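Local coordinates for protein aerobactin synthase IucC (Klebsiella pneumoniae, PDB 6CN7) that probably couples a second acetyl-hydroxylysine to citryl-acetyl-hydroxylysine at the expense of ATP, completing the siderophore aerobactin, at residues 8-13 and 110-115; 17-22 and 74-79; 27-32 and 41-46; 37-42 and 52-57; 85-90 and 546-551. The protein carries 5 engineered substitutions. One frame throughout, in Å; residues are numbered along the deposited sequence.

Contact 1 (8-13 and 110-115); sequences WDFVNR and QLLKAR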
# COMPACT_ATOMS: atom_id res chain seq x y z
N TRP A 8 -13.25 24.97 -4.83
CA TRP A 8 -13.15 23.97 -5.89
C TRP A 8 -13.10 24.61 -7.26
O TRP A 8 -12.39 24.13 -8.15
CB TRP A 8 -14.33 23.00 -5.78
CG TRP A 8 -14.33 21.93 -6.82
CD1 TRP A 8 -15.23 21.78 -7.84
CD2 TRP A 8 -13.40 20.85 -6.94
NE1 TRP A 8 -14.91 20.68 -8.59
CE2 TRP A 8 -13.79 20.08 -8.06
CE3 TRP A 8 -12.27 20.45 -6.22
CZ2 TRP A 8 -13.10 18.95 -8.47
CZ3 TRP A 8 -11.59 19.32 -6.63
CH2 TRP A 8 -12.00 18.59 -7.75
N ASP A 9 -13.84 25.70 -7.46
CA ASP A 9 -13.82 26.38 -8.75
C ASP A 9 -12.52 27.15 -8.95
O ASP A 9 -11.96 27.17 -10.05
CB ASP A 9 -15.02 27.31 -8.88
CG ASP A 9 -14.98 28.13 -10.16
OD1 ASP A 9 -15.17 27.53 -11.25
OD2 ASP A 9 -14.76 29.35 -10.08
N PHE A 10 -12.03 27.80 -7.89
CA PHE A 10 -10.78 28.55 -8.00
C PHE A 10 -9.62 27.62 -8.34
O PHE A 10 -8.78 27.95 -9.19
CB PHE A 10 -10.50 29.30 -6.70
CG PHE A 10 -9.21 30.06 -6.71
CD1 PHE A 10 -9.14 31.33 -7.27
CD2 PHE A 10 -8.06 29.52 -6.16
CE1 PHE A 10 -7.95 32.04 -7.28
CE2 PHE A 10 -6.87 30.22 -6.17
CZ PHE A 10 -6.81 31.48 -6.73
N VAL A 11 -9.55 26.46 -7.70
CA VAL A 11 -8.43 25.56 -7.92
C VAL A 11 -8.50 24.95 -9.32
O VAL A 11 -7.47 24.72 -9.97
CB VAL A 11 -8.39 24.48 -6.83
CG1 VAL A 11 -7.28 23.48 -7.10
CG2 VAL A 11 -8.17 25.13 -5.47
N ASN A 12 -9.71 24.66 -9.80
CA ASN A 12 -9.85 24.12 -11.15
C ASN A 12 -9.50 25.17 -12.20
O ASN A 12 -8.86 24.85 -13.21
CB ASN A 12 -11.27 23.60 -11.37
CG ASN A 12 -11.40 22.12 -11.05
OD1 ASN A 12 -11.08 21.27 -11.88
ND2 ASN A 12 -11.88 21.82 -9.85
N ARG A 13 -9.91 26.42 -11.99
CA ARG A 13 -9.58 27.48 -12.94
C ARG A 13 -8.08 27.71 -13.00
O ARG A 13 -7.50 27.83 -14.09
CB ARG A 13 -10.31 28.77 -12.57
CG ARG A 13 -11.79 28.73 -12.88
CD ARG A 13 -12.47 30.07 -12.65
NE ARG A 13 -13.89 29.99 -12.98
CZ ARG A 13 -14.41 30.27 -14.17
NH1 ARG A 13 -13.63 30.67 -15.17
NH2 ARG A 13 -15.71 30.16 -14.36
N GLN A 110 -5.45 22.13 -0.17
CA GLN A 110 -4.78 22.27 1.12
C GLN A 110 -4.03 23.60 1.21
O GLN A 110 -4.13 24.32 2.21
CB GLN A 110 -3.82 21.10 1.34
CG GLN A 110 -3.13 21.12 2.70
CD GLN A 110 -4.11 21.04 3.84
OE1 GLN A 110 -5.16 20.40 3.74
NE2 GLN A 110 -3.79 21.71 4.94
N LEU A 111 -3.26 23.93 0.17
CA LEU A 111 -2.50 25.18 0.18
C LEU A 111 -3.43 26.38 0.27
O LEU A 111 -3.12 27.36 0.95
CB LEU A 111 -1.62 25.26 -1.07
CG LEU A 111 -0.54 24.19 -1.19
CD1 LEU A 111 0.17 24.26 -2.53
CD2 LEU A 111 0.47 24.31 -0.06
N LEU A 112 -4.57 26.32 -0.42
CA LEU A 112 -5.53 27.41 -0.36
C LEU A 112 -6.06 27.59 1.06
O LEU A 112 -6.18 28.72 1.55
CB LEU A 112 -6.67 27.15 -1.34
CG LEU A 112 -7.68 28.27 -1.59
CD1 LEU A 112 -7.01 29.53 -2.12
CD2 LEU A 112 -8.74 27.79 -2.56
N LYS A 113 -6.39 26.49 1.74
CA LYS A 113 -6.88 26.57 3.11
C LYS A 113 -5.78 27.05 4.06
O LYS A 113 -6.04 27.89 4.93
CB LYS A 113 -7.42 25.21 3.56
N ALA A 114 -4.56 26.54 3.90
CA ALA A 114 -3.49 26.86 4.84
C ALA A 114 -2.93 28.27 4.64
O ALA A 114 -2.34 28.81 5.58
CB ALA A 114 -2.35 25.85 4.70
N ARG A 115 -3.11 28.86 3.47
CA ARG A 115 -2.57 30.18 3.17
C ARG A 115 -3.63 31.28 3.23
O ARG A 115 -3.36 32.40 2.78
CB ARG A 115 -1.90 30.16 1.79
CG ARG A 115 -0.62 29.34 1.77
CD ARG A 115 -0.12 29.07 0.36
NE ARG A 115 0.14 30.30 -0.39
CZ ARG A 115 0.88 30.37 -1.49
NH1 ARG A 115 1.06 31.53 -2.10
NH2 ARG A 115 1.44 29.28 -1.99
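Leu-112 swings CG trans to its own backbone N (chi1 -171°), which carries its forked end straight out from helix 91-114 to Phe-10 and Val-11 on helix 4-25. Val-11 has its CG1 trans to N (chi1 176°), and this leaves CG2 as the methyl that faces the fork. Leu-112 CD2 touches both residues, 4.0 Å from Val-11 CG2 and 4.1 Å from Phe-10 CD2. The other methyl, Leu-112 CD1, lies 4.1 Å from Phe-10 CE2, so both methyls meet the CD2-CE2 bond of the ring obliquely. Val-11 and Leu-112 run past each other in opposite directions, and Val-11 also rests on Leu-105, Asp-108 and Leu-109 of the same partner helix.

The polar groups of 8-13 bond within their helix and to residues outside the pair. Asn-12 ND2 gives a nearly straight bond (170°) of 2.9 Å to Trp-8 O, which also accepts from Asn-12 N on the opposite face of its plane. Asn-12 ND2 sits above the centre of the indole as well, while Asn-12 OD1 takes Ala-76 N. Arg-13 NE meets Asp-9 OD2 on its syn side at 3.1 Å, a salt bridge between residues one turn apart, and Arg-13 NH1 bonds Leu-67 O. Trp-8 packs on Glu-241 of the second subunit. Between these two segments the match rests on shape and dispersion, with no polar bond to set their register.

Contact 2 (17-22 and 74-79); sequences AKMLAE and VLAQTL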
# COMPACT_ATOMS: atom_id res chain seq x y z
N ALA A 17 -5.84 27.08 -16.41
CA ALA A 17 -5.02 28.15 -16.97
C ALA A 17 -3.56 27.74 -17.03
O ALA A 17 -2.87 28.03 -18.02
CB ALA A 17 -5.19 29.42 -16.13
N LYS A 18 -3.06 27.06 -16.00
CA LYS A 18 -1.68 26.58 -16.03
C LYS A 18 -1.48 25.59 -17.16
O LYS A 18 -0.47 25.65 -17.88
CB LYS A 18 -1.31 25.96 -14.68
CG LYS A 18 0.13 25.48 -14.60
CD LYS A 18 0.43 24.82 -13.27
CE LYS A 18 1.83 24.22 -13.27
NZ LYS A 18 2.18 23.57 -11.97
N MET A 19 -2.42 24.66 -17.34
CA MET A 19 -2.31 23.67 -18.41
C MET A 19 -2.32 24.33 -19.78
O MET A 19 -1.45 24.06 -20.62
CB MET A 19 -3.44 22.64 -18.29
CG MET A 19 -3.39 21.79 -17.04
SD MET A 19 -4.90 20.83 -16.78
CE MET A 19 -4.83 19.70 -18.17
N LEU A 20 -3.31 25.19 -20.04
CA LEU A 20 -3.42 25.82 -21.35
C LEU A 20 -2.18 26.65 -21.66
O LEU A 20 -1.64 26.58 -22.77
CB LEU A 20 -4.67 26.70 -21.41
CG LEU A 20 -6.04 26.02 -21.38
CD1 LEU A 20 -7.14 27.07 -21.31
CD2 LEU A 20 -6.24 25.12 -22.59
N ALA A 21 -1.71 27.44 -20.69
CA ALA A 21 -0.60 28.34 -20.95
C ALA A 21 0.69 27.58 -21.26
O ALA A 21 1.43 27.95 -22.17
CB ALA A 21 -0.40 29.28 -19.76
N GLU A 22 0.97 26.52 -20.50
CA GLU A 22 2.23 25.80 -20.70
C GLU A 22 2.18 24.96 -21.97
O GLU A 22 3.17 24.91 -22.72
CB GLU A 22 2.53 24.93 -19.48
CG GLU A 22 3.94 24.34 -19.46
CD GLU A 22 5.02 25.40 -19.28
OE1 GLU A 22 4.73 26.45 -18.68
OE2 GLU A 22 6.16 25.17 -19.73
N VAL A 74 -15.88 24.94 -15.87
CA VAL A 74 -14.44 24.96 -16.07
C VAL A 74 -13.82 23.97 -15.09
O VAL A 74 -13.72 24.26 -13.89
CB VAL A 74 -13.87 26.37 -15.90
CG1 VAL A 74 -12.36 26.37 -16.12
CG2 VAL A 74 -14.55 27.32 -16.87
N LEU A 75 -13.39 22.82 -15.59
CA LEU A 75 -12.80 21.77 -14.76
C LEU A 75 -11.57 21.22 -15.45
O LEU A 75 -11.55 21.03 -16.67
CB LEU A 75 -13.80 20.64 -14.49
CG LEU A 75 -15.09 21.06 -13.79
CD1 LEU A 75 -16.10 19.92 -13.79
CD2 LEU A 75 -14.81 21.53 -12.37
N ALA A 76 -10.52 20.96 -14.66
CA ALA A 76 -9.31 20.35 -15.21
C ALA A 76 -9.60 18.98 -15.79
O ALA A 76 -9.06 18.61 -16.84
CB ALA A 76 -8.24 20.26 -14.12
N GLN A 77 -10.47 18.21 -15.13
CA GLN A 77 -10.84 16.90 -15.64
C GLN A 77 -11.39 17.00 -17.06
O GLN A 77 -11.05 16.19 -17.93
CB GLN A 77 -11.86 16.25 -14.71
CG GLN A 77 -12.30 14.86 -15.13
CD GLN A 77 -13.75 14.80 -15.53
OE1 GLN A 77 -14.25 15.69 -16.23
NE2 GLN A 77 -14.45 13.75 -15.10
N THR A 78 -12.23 18.00 -17.32
CA THR A 78 -12.79 18.18 -18.65
C THR A 78 -11.69 18.44 -19.67
O THR A 78 -11.68 17.85 -20.76
CB THR A 78 -13.80 19.34 -18.65
OG1 THR A 78 -14.75 19.13 -17.60
CG2 THR A 78 -14.53 19.42 -19.98
N LEU A 79 -10.74 19.32 -19.34
CA LEU A 79 -9.66 19.63 -20.27
C LEU A 79 -8.81 18.40 -20.55
O LEU A 79 -8.43 18.15 -21.69
CB LEU A 79 -8.80 20.76 -19.71
CG LEU A 79 -7.53 21.09 -20.51
CD1 LEU A 79 -7.88 21.51 -21.93
CD2 LEU A 79 -6.73 22.17 -19.81
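Leu-79 and Met-19 reach toward each other tip to tip, and the thioether end curls round one methyl of the leucine. Leu-79 CD2 lies 3.5 Å from Met-19 CE, 3.7 Å from Met-19 CB and 3.8 Å from Met-19 SD. The last torsion of the methionine makes this wrap possible, because chi3 of 67° folds CE back onto the leucine instead of past it. The second methyl, Leu-79 CD1, is met obliquely by Leu-20 CD2 at 4.0 Å. One turn earlier on the leucine's helix, Ala-76 CB touches Met-19 SD at 4.3 Å, so the sulfur sits between two residues of the same helix face.

The next shell sets these groups in place. Leu-75 is the N-cap of helix 76-87, and Ala-76 N, in the first turn, donates to Asn-12 OD1, tying the start of that helix to an earlier turn of helix 4-25. On other faces of 17-22, Lys-18 runs fully extended to give NZ to the carbonyls of His-138 and Phe-141, while Glu-22 OE2 forms salt bridges with Lys-140 and Arg-492. These bonds probably help to fix the rotation of helix 4-25 that presents Met-19 and Leu-20 to the leucine.

Further out, Met-19 touches Ala-142, and Ala-76 lies against both Leu-15 and Leu-101. The contact is therefore a buried apolar seam where helix 76-87 packs against both helix 4-25 and helix 91-114, which also touch each other, with strand 60-62, an outer strand of the four-stranded antiparallel sheet, meeting Leu-20 through Ile-62.

Contact 3 (27-32 and 41-46); sequences QVFHAE and INLPGA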
# COMPACT_ATOMS: atom_id res chain seq x y z
N GLN A 27 3.84 24.55 -27.70
CA GLN A 27 3.37 24.46 -29.08
C GLN A 27 2.53 23.21 -29.34
O GLN A 27 2.36 22.82 -30.50
CB GLN A 27 4.54 24.53 -30.07
CG GLN A 27 5.22 25.88 -30.10
CD GLN A 27 6.32 25.96 -31.15
OE1 GLN A 27 6.98 24.96 -31.45
NE2 GLN A 27 6.51 27.14 -31.72
N VAL A 28 1.99 22.58 -28.29
CA VAL A 28 0.99 21.54 -28.50
C VAL A 28 -0.19 22.10 -29.28
O VAL A 28 -0.80 21.39 -30.09
CB VAL A 28 0.56 20.95 -27.14
CG1 VAL A 28 -0.58 19.95 -27.31
CG2 VAL A 28 1.75 20.29 -26.45
N PHE A 29 -0.53 23.36 -29.04
CA PHE A 29 -1.51 24.08 -29.84
C PHE A 29 -1.16 25.56 -29.78
O PHE A 29 -0.33 25.98 -28.96
CB PHE A 29 -2.94 23.81 -29.36
CG PHE A 29 -3.08 23.72 -27.87
CD1 PHE A 29 -2.85 24.82 -27.07
CD2 PHE A 29 -3.45 22.53 -27.27
CE1 PHE A 29 -2.98 24.74 -25.70
CE2 PHE A 29 -3.59 22.44 -25.90
CZ PHE A 29 -3.35 23.54 -25.11
N HIS A 30 -1.79 26.35 -30.65
CA HIS A 30 -1.47 27.76 -30.79
C HIS A 30 -2.70 28.61 -30.52
O HIS A 30 -3.75 28.40 -31.15
CB HIS A 30 -0.92 28.06 -32.18
CG HIS A 30 0.39 27.40 -32.48
ND1 HIS A 30 0.49 26.08 -32.87
CD2 HIS A 30 1.66 27.87 -32.43
CE1 HIS A 30 1.76 25.77 -33.06
NE2 HIS A 30 2.49 26.84 -32.79
N ALA A 31 -2.58 29.56 -29.60
CA ALA A 31 -3.68 30.44 -29.26
C ALA A 31 -3.83 31.51 -30.34
O ALA A 31 -2.85 32.14 -30.74
CB ALA A 31 -3.45 31.10 -27.90
N GLU A 32 -5.06 31.72 -30.79
CA GLU A 32 -5.35 32.75 -31.77
C GLU A 32 -5.81 34.01 -31.06
O GLU A 32 -6.64 33.95 -30.14
CB GLU A 32 -6.43 32.28 -32.75
CG GLU A 32 -5.98 31.13 -33.61
CD GLU A 32 -7.02 30.71 -34.63
OE1 GLU A 32 -7.49 31.58 -35.39
OE2 GLU A 32 -7.37 29.51 -34.67
N ILE A 41 -8.25 29.26 -27.66
CA ILE A 41 -7.48 28.08 -28.00
C ILE A 41 -8.47 27.01 -28.43
O ILE A 41 -9.39 26.66 -27.68
CB ILE A 41 -6.61 27.58 -26.83
CG1 ILE A 41 -5.49 28.59 -26.55
CG2 ILE A 41 -6.02 26.20 -27.13
CD1 ILE A 41 -4.73 28.32 -25.26
N ASN A 42 -8.29 26.49 -29.64
CA ASN A 42 -9.23 25.55 -30.23
C ASN A 42 -8.70 24.12 -30.09
O ASN A 42 -7.56 23.84 -30.46
CB ASN A 42 -9.48 25.88 -31.70
CG ASN A 42 -10.25 27.17 -31.88
OD1 ASN A 42 -10.96 27.62 -30.98
ND2 ASN A 42 -10.12 27.77 -33.06
N LEU A 43 -9.54 23.24 -29.55
CA LEU A 43 -9.26 21.82 -29.50
C LEU A 43 -10.36 21.09 -30.27
O LEU A 43 -11.38 21.70 -30.61
CB LEU A 43 -9.21 21.32 -28.06
CG LEU A 43 -8.16 21.99 -27.17
CD1 LEU A 43 -8.34 21.56 -25.72
CD2 LEU A 43 -6.76 21.67 -27.66
N PRO A 44 -10.19 19.81 -30.57
CA PRO A 44 -11.31 19.04 -31.12
C PRO A 44 -12.47 19.02 -30.14
O PRO A 44 -12.33 18.59 -28.99
CB PRO A 44 -10.71 17.64 -31.34
CG PRO A 44 -9.23 17.85 -31.39
CD PRO A 44 -8.95 19.01 -30.48
N GLY A 45 -13.62 19.50 -30.60
CA GLY A 45 -14.82 19.45 -29.79
C GLY A 45 -14.87 20.40 -28.62
O GLY A 45 -15.69 20.21 -27.72
N ALA A 46 -14.02 21.42 -28.59
CA ALA A 46 -14.11 22.42 -27.53
C ALA A 46 -13.26 23.63 -27.90
O ALA A 46 -12.25 23.51 -28.60
CB ALA A 46 -13.65 21.85 -26.18
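Phe-29 lays one side of its ring against Ile-41 and Leu-43, and this aromatic end is the tight part of the contact. Ile-41 CG2 stands over the face, 3.9 Å from the ring centroid and 28° off the normal, a CH-pi contact displaced toward CD1. Leu-43 CD2 approaches obliquely, displaced toward the CD2-CE2 rim, and comes to 3.4 Å from Phe-29 CD2. The ring reaches this site because chi1 of 38° places CG between the backbone N and the carbonyl carbon, which turns it inward toward the strand and helix 4-25, where it touches Leu-23. Next to it Ala-31 CB presses on Ile-41 CG1 at 3.5 Å, so the isoleucine is touched on two branches.

The other side is looser. Glu-32 extends along the surface to put OE2 3.6 Å from Asn-42 ND2, too far to bond, and the carboxylate and amide planes stand 76° apart. The stronger partner of Asn-42 is Gln-47, whose NE2 is hydrogen-bonded to Asn-42 OD1. The pairing of the strands is made next door, where Glu-32 N bonds Cys-40 O; Ala-31 N is held by the side-chain carboxylate of Glu-24. A Schellman motif at Gln-27 ends helix 4-25 just before this run, and the type II turn from Leu-43 to Ala-46, with Gly-45 at positive phi, leads from strand 38-43 into strand 46-54.

Chemically, the contact divides into an apolar inner layer of Phe-29, Ala-31, Ile-41 and Leu-43 and a polar outer margin whose side chains merely lie near each other. Its cohesion probably comes mostly from the Phe-29/Ile-41 pair, with Ala-31 and Leu-43 at its sides.

Contact 4 (37-42 and 52-57); sequences GRYCIN and AERGIW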
# COMPACT_ATOMS: atom_id res chain seq x y z
N GLY A 37 -6.67 41.94 -25.90
CA GLY A 37 -6.15 41.07 -24.87
C GLY A 37 -6.98 39.82 -24.65
O GLY A 37 -6.86 39.17 -23.61
N ARG A 38 -7.82 39.48 -25.63
CA ARG A 38 -8.63 38.27 -25.59
C ARG A 38 -8.02 37.24 -26.53
O ARG A 38 -7.56 37.57 -27.62
CB ARG A 38 -10.07 38.56 -25.99
N TYR A 39 -8.03 35.99 -26.09
CA TYR A 39 -7.50 34.88 -26.87
C TYR A 39 -8.49 33.74 -26.86
O TYR A 39 -9.38 33.67 -26.00
CB TYR A 39 -6.15 34.38 -26.33
CG TYR A 39 -5.01 35.36 -26.48
CD1 TYR A 39 -4.81 36.37 -25.55
CD2 TYR A 39 -4.13 35.25 -27.54
CE1 TYR A 39 -3.76 37.26 -25.69
CE2 TYR A 39 -3.08 36.14 -27.69
CZ TYR A 39 -2.90 37.14 -26.76
OH TYR A 39 -1.85 38.02 -26.90
N CYS A 40 -8.33 32.84 -27.82
CA CYS A 40 -9.00 31.55 -27.81
C CYS A 40 -8.01 30.46 -28.18
O CYS A 40 -7.05 30.70 -28.92
CB CYS A 40 -10.19 31.52 -28.78
SG CYS A 40 -9.76 31.64 -30.53
N ILE A 41 -8.25 29.26 -27.66
CA ILE A 41 -7.48 28.08 -28.00
C ILE A 41 -8.47 27.01 -28.43
O ILE A 41 -9.39 26.66 -27.68
CB ILE A 41 -6.61 27.58 -26.83
CG1 ILE A 41 -5.49 28.59 -26.55
CG2 ILE A 41 -6.02 26.20 -27.13
CD1 ILE A 41 -4.73 28.32 -25.26
N ASN A 42 -8.29 26.49 -29.64
CA ASN A 42 -9.23 25.55 -30.23
C ASN A 42 -8.70 24.12 -30.09
O ASN A 42 -7.56 23.84 -30.46
CB ASN A 42 -9.48 25.88 -31.70
CG ASN A 42 -10.25 27.17 -31.88
OD1 ASN A 42 -10.96 27.62 -30.98
ND2 ASN A 42 -10.12 27.77 -33.06
N ALA A 52 -5.61 37.28 -21.71
CA ALA A 52 -4.24 36.95 -21.36
C ALA A 52 -3.31 38.01 -21.93
O ALA A 52 -3.68 38.79 -22.81
CB ALA A 52 -3.84 35.56 -21.88
N GLU A 53 -2.09 38.02 -21.41
CA GLU A 53 -1.01 38.85 -21.91
C GLU A 53 0.19 37.95 -22.14
O GLU A 53 0.54 37.13 -21.28
CB GLU A 53 -0.66 39.96 -20.91
CG GLU A 53 0.48 40.86 -21.33
CD GLU A 53 0.79 41.92 -20.29
OE1 GLU A 53 0.04 42.02 -19.29
OE2 GLU A 53 1.79 42.66 -20.46
N ARG A 54 0.82 38.07 -23.31
CA ARG A 54 1.93 37.20 -23.68
C ARG A 54 3.24 37.86 -23.26
O ARG A 54 3.54 38.98 -23.68
CB ARG A 54 1.92 36.91 -25.18
CG ARG A 54 2.83 35.75 -25.56
CD ARG A 54 2.83 35.47 -27.06
NE ARG A 54 1.59 34.85 -27.53
CZ ARG A 54 1.29 33.56 -27.39
NH1 ARG A 54 2.13 32.74 -26.76
NH2 ARG A 54 0.15 33.09 -27.86
N GLY A 55 4.00 37.17 -22.42
CA GLY A 55 5.24 37.70 -21.89
C GLY A 55 6.39 37.59 -22.86
O GLY A 55 6.26 37.14 -24.00
N ILE A 56 7.57 38.00 -22.38
CA ILE A 56 8.74 38.10 -23.25
C ILE A 56 9.25 36.74 -23.70
O ILE A 56 9.98 36.65 -24.69
CB ILE A 56 9.87 38.88 -22.54
CG1 ILE A 56 10.99 39.21 -23.53
CG2 ILE A 56 10.42 38.08 -21.35
CD1 ILE A 56 11.98 40.23 -23.01
N TRP A 57 8.89 35.66 -23.00
CA TRP A 57 9.30 34.33 -23.41
C TRP A 57 8.38 33.72 -24.46
O TRP A 57 8.71 32.67 -25.01
CB TRP A 57 9.35 33.40 -22.19
CG TRP A 57 10.48 33.71 -21.27
CD1 TRP A 57 10.43 34.46 -20.14
CD2 TRP A 57 11.84 33.28 -21.41
NE1 TRP A 57 11.68 34.53 -19.56
CE2 TRP A 57 12.56 33.81 -20.32
CE3 TRP A 57 12.52 32.50 -22.35
CZ2 TRP A 57 13.92 33.58 -20.15
CZ3 TRP A 57 13.87 32.28 -22.18
CH2 TRP A 57 14.56 32.82 -21.09
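Ala-52 and Gly-37 are joined by the backbone bond that ties these two segments: Ala-52 N donates to Gly-37 O at 3.0 Å, with an N-H...O angle of 157° and the donor tilted 22° from the carbonyl plane. Ala-52 O comes within 3.3 Å of that same Gly-37 O, but two acceptors make no bond. Gly-37 has positive phi, a backbone shape that glycine adopts readily, just before strand 38-43 begins.

Ring contacts come second. With chi1 at -68°, Tyr-39 CG stands opposite its carbonyl carbon, which lays the ring beside Ala-52 and presents its edge to the alanine carbonyl: Ala-52 O lies in the ring plane, 3.3 Å from Tyr-39 CE1. Apolar packing accompanies this, with Tyr-39 CD1 3.9 Å from Ala-52 CB. Farther along the ring, Tyr-39 OH lies 4.3 Å from Arg-54 CB, a loose touch.

The charged end of Arg-54 is governed from outside the pair. Its guanidinium lies obliquely to the tyrosine, while NH1 bonds Gly-58 O and NH2 makes a salt bridge to Glu-24 OE2. That grip fixes the direction of the arginine and ties strand 46-54 to helix 4-25.

Backbone bonds between Tyr-39 and Phe-50, and between Ile-41 and Trp-48, continue the pairing. The whole is the open end of the beta hairpin formed by strands 38-43 and 46-54, the central pair of a four-stranded antiparallel meander.

Contact 5 (85-90 and 546-551); sequences PVLSMS and NPVKLT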
# COMPACT_ATOMS: atom_id res chain seq x y z
N PRO A 85 -7.26 13.01 -27.54
CA PRO A 85 -6.89 12.92 -28.96
C PRO A 85 -5.64 13.71 -29.28
O PRO A 85 -4.82 13.27 -30.10
CB PRO A 85 -8.12 13.48 -29.69
CG PRO A 85 -9.20 13.59 -28.65
CD PRO A 85 -8.51 13.77 -27.35
N VAL A 86 -5.47 14.88 -28.66
CA VAL A 86 -4.33 15.74 -28.97
C VAL A 86 -3.02 15.02 -28.68
O VAL A 86 -2.08 15.05 -29.48
CB VAL A 86 -4.43 17.06 -28.18
CG1 VAL A 86 -3.24 17.97 -28.48
CG2 VAL A 86 -5.74 17.77 -28.51
N LEU A 87 -2.95 14.36 -27.52
CA LEU A 87 -1.73 13.70 -27.08
C LEU A 87 -1.73 12.20 -27.34
O LEU A 87 -0.73 11.53 -27.04
CB LEU A 87 -1.50 13.97 -25.59
CG LEU A 87 -1.35 15.45 -25.21
CD1 LEU A 87 -1.23 15.62 -23.70
CD2 LEU A 87 -0.16 16.07 -25.92
N SER A 88 -2.81 11.65 -27.89
CA SER A 88 -2.87 10.24 -28.27
C SER A 88 -2.63 9.34 -27.06
O SER A 88 -1.71 8.52 -27.03
CB SER A 88 -1.86 9.95 -29.39
OG SER A 88 -2.03 10.84 -30.48
N MET A 89 -3.48 9.51 -26.06
CA MET A 89 -3.37 8.77 -24.81
C MET A 89 -4.30 7.57 -24.82
O MET A 89 -5.42 7.64 -25.34
CB MET A 89 -3.70 9.67 -23.61
CG MET A 89 -3.41 11.15 -23.84
SD MET A 89 -3.76 12.18 -22.40
CE MET A 89 -2.14 12.27 -21.66
N SER A 90 -3.84 6.47 -24.24
CA SER A 90 -4.68 5.31 -24.03
C SER A 90 -5.64 5.55 -22.87
O SER A 90 -5.45 6.47 -22.06
CB SER A 90 -3.84 4.06 -23.76
OG SER A 90 -3.00 4.26 -22.63
N ASN A 546 8.88 15.29 -27.53
CA ASN A 546 8.86 13.87 -27.22
C ASN A 546 7.93 13.67 -26.03
O ASN A 546 7.70 14.63 -25.28
CB ASN A 546 10.27 13.36 -26.91
N PRO A 547 7.42 12.44 -25.78
CA PRO A 547 6.16 12.29 -25.04
C PRO A 547 5.90 13.39 -24.02
O PRO A 547 6.62 13.51 -23.02
CB PRO A 547 6.30 10.92 -24.36
CG PRO A 547 7.75 10.57 -24.46
CD PRO A 547 8.22 11.20 -25.73
N VAL A 548 4.88 14.21 -24.29
CA VAL A 548 4.61 15.37 -23.45
C VAL A 548 4.43 14.92 -22.01
O VAL A 548 3.56 14.10 -21.70
CB VAL A 548 3.37 16.13 -23.97
CG1 VAL A 548 3.01 17.28 -23.04
CG2 VAL A 548 3.63 16.65 -25.38
N LYS A 549 5.25 15.46 -21.12
CA LYS A 549 5.22 15.11 -19.71
C LYS A 549 4.28 16.06 -18.97
O LYS A 549 4.49 17.27 -18.98
CB LYS A 549 6.62 15.16 -19.10
N LEU A 550 3.25 15.50 -18.34
CA LEU A 550 2.30 16.28 -17.56
C LEU A 550 2.53 16.20 -16.06
O LEU A 550 1.87 16.93 -15.31
CB LEU A 550 0.86 15.82 -17.87
CG LEU A 550 0.35 16.02 -19.30
CD1 LEU A 550 -1.04 15.43 -19.44
CD2 LEU A 550 0.34 17.50 -19.68
N THR A 551 3.45 15.36 -15.60
CA THR A 551 3.69 15.15 -14.18
C THR A 551 5.18 15.20 -13.89
O THR A 551 6.01 14.92 -14.75
CB THR A 551 3.11 13.80 -13.71
OG1 THR A 551 1.78 13.64 -14.23
CG2 THR A 551 3.06 13.73 -12.19
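The Schellman motif that ends helix 76-87 carries Leu-87 and Met-89 onto Val-548 and Leu-550, residues of a coil far along the chain. Ser-88 is its C-prime residue, with positive phi, and Ser-88 N closes back on Pro-85 O in a weak bond of 3.4 Å. The reversal brings the side chains before and after Ser-88 to the same apolar cluster.

The side chains of Leu-87 and Val-548 cross at about a right angle. Leu-87 CD2 rests 3.9 Å from Val-548 CG2 and 4.0 Å from Val-548 CB, while Leu-87 CD1 is a more distant 4.3 Å from Leu-550 CD1. Val-28 of the loop after helix 4-25 packs on Leu-87 as well, so that leucine is shared between two loops.

The coil belongs to the FhuF-like family region and is probably steadied by polar bonds: the backbone of Leu-550 pairs with that of Phe-143, and Thr-551 OG1 bonds Asp-100 OD2 on helix 91-114. At the start of that helix, Ser-90 is the N-cap and its OG bonds Thr-93 OG1. Farther along the helix, His-97 lies against both Met-89 and Leu-550.

Between the two segments themselves the contact is wholly apolar. Met-89 bends at its last torsion (chi3 96°), turning CE toward the coil, where it stops 4.0 Å from Leu-550 CD1.

Overall arrangement
From the N terminus, helix 4-25 takes part first in contact 1, which closes a long loop with helix 91-114, and then in contact 2, nested inside that loop, where it meets helix 76-87; the two touch at Asn-12 and Ala-76. Contacts 3 and 4 nest within the loop of contact 2 and overlap at Ile-41 and Asn-42. Contact 3 joins the coil after the first helix to strand 38-43, and contact 4 joins that strand to 46-54. Contact 5 follows contact 2 on helix 76-87 but crosses contact 1, because it opens inside that loop and closes far beyond it. Leu-79 on Leu-43 and Val-86 on Val-28 link N-terminal helices, meander and late coil in a chain of touching contacts.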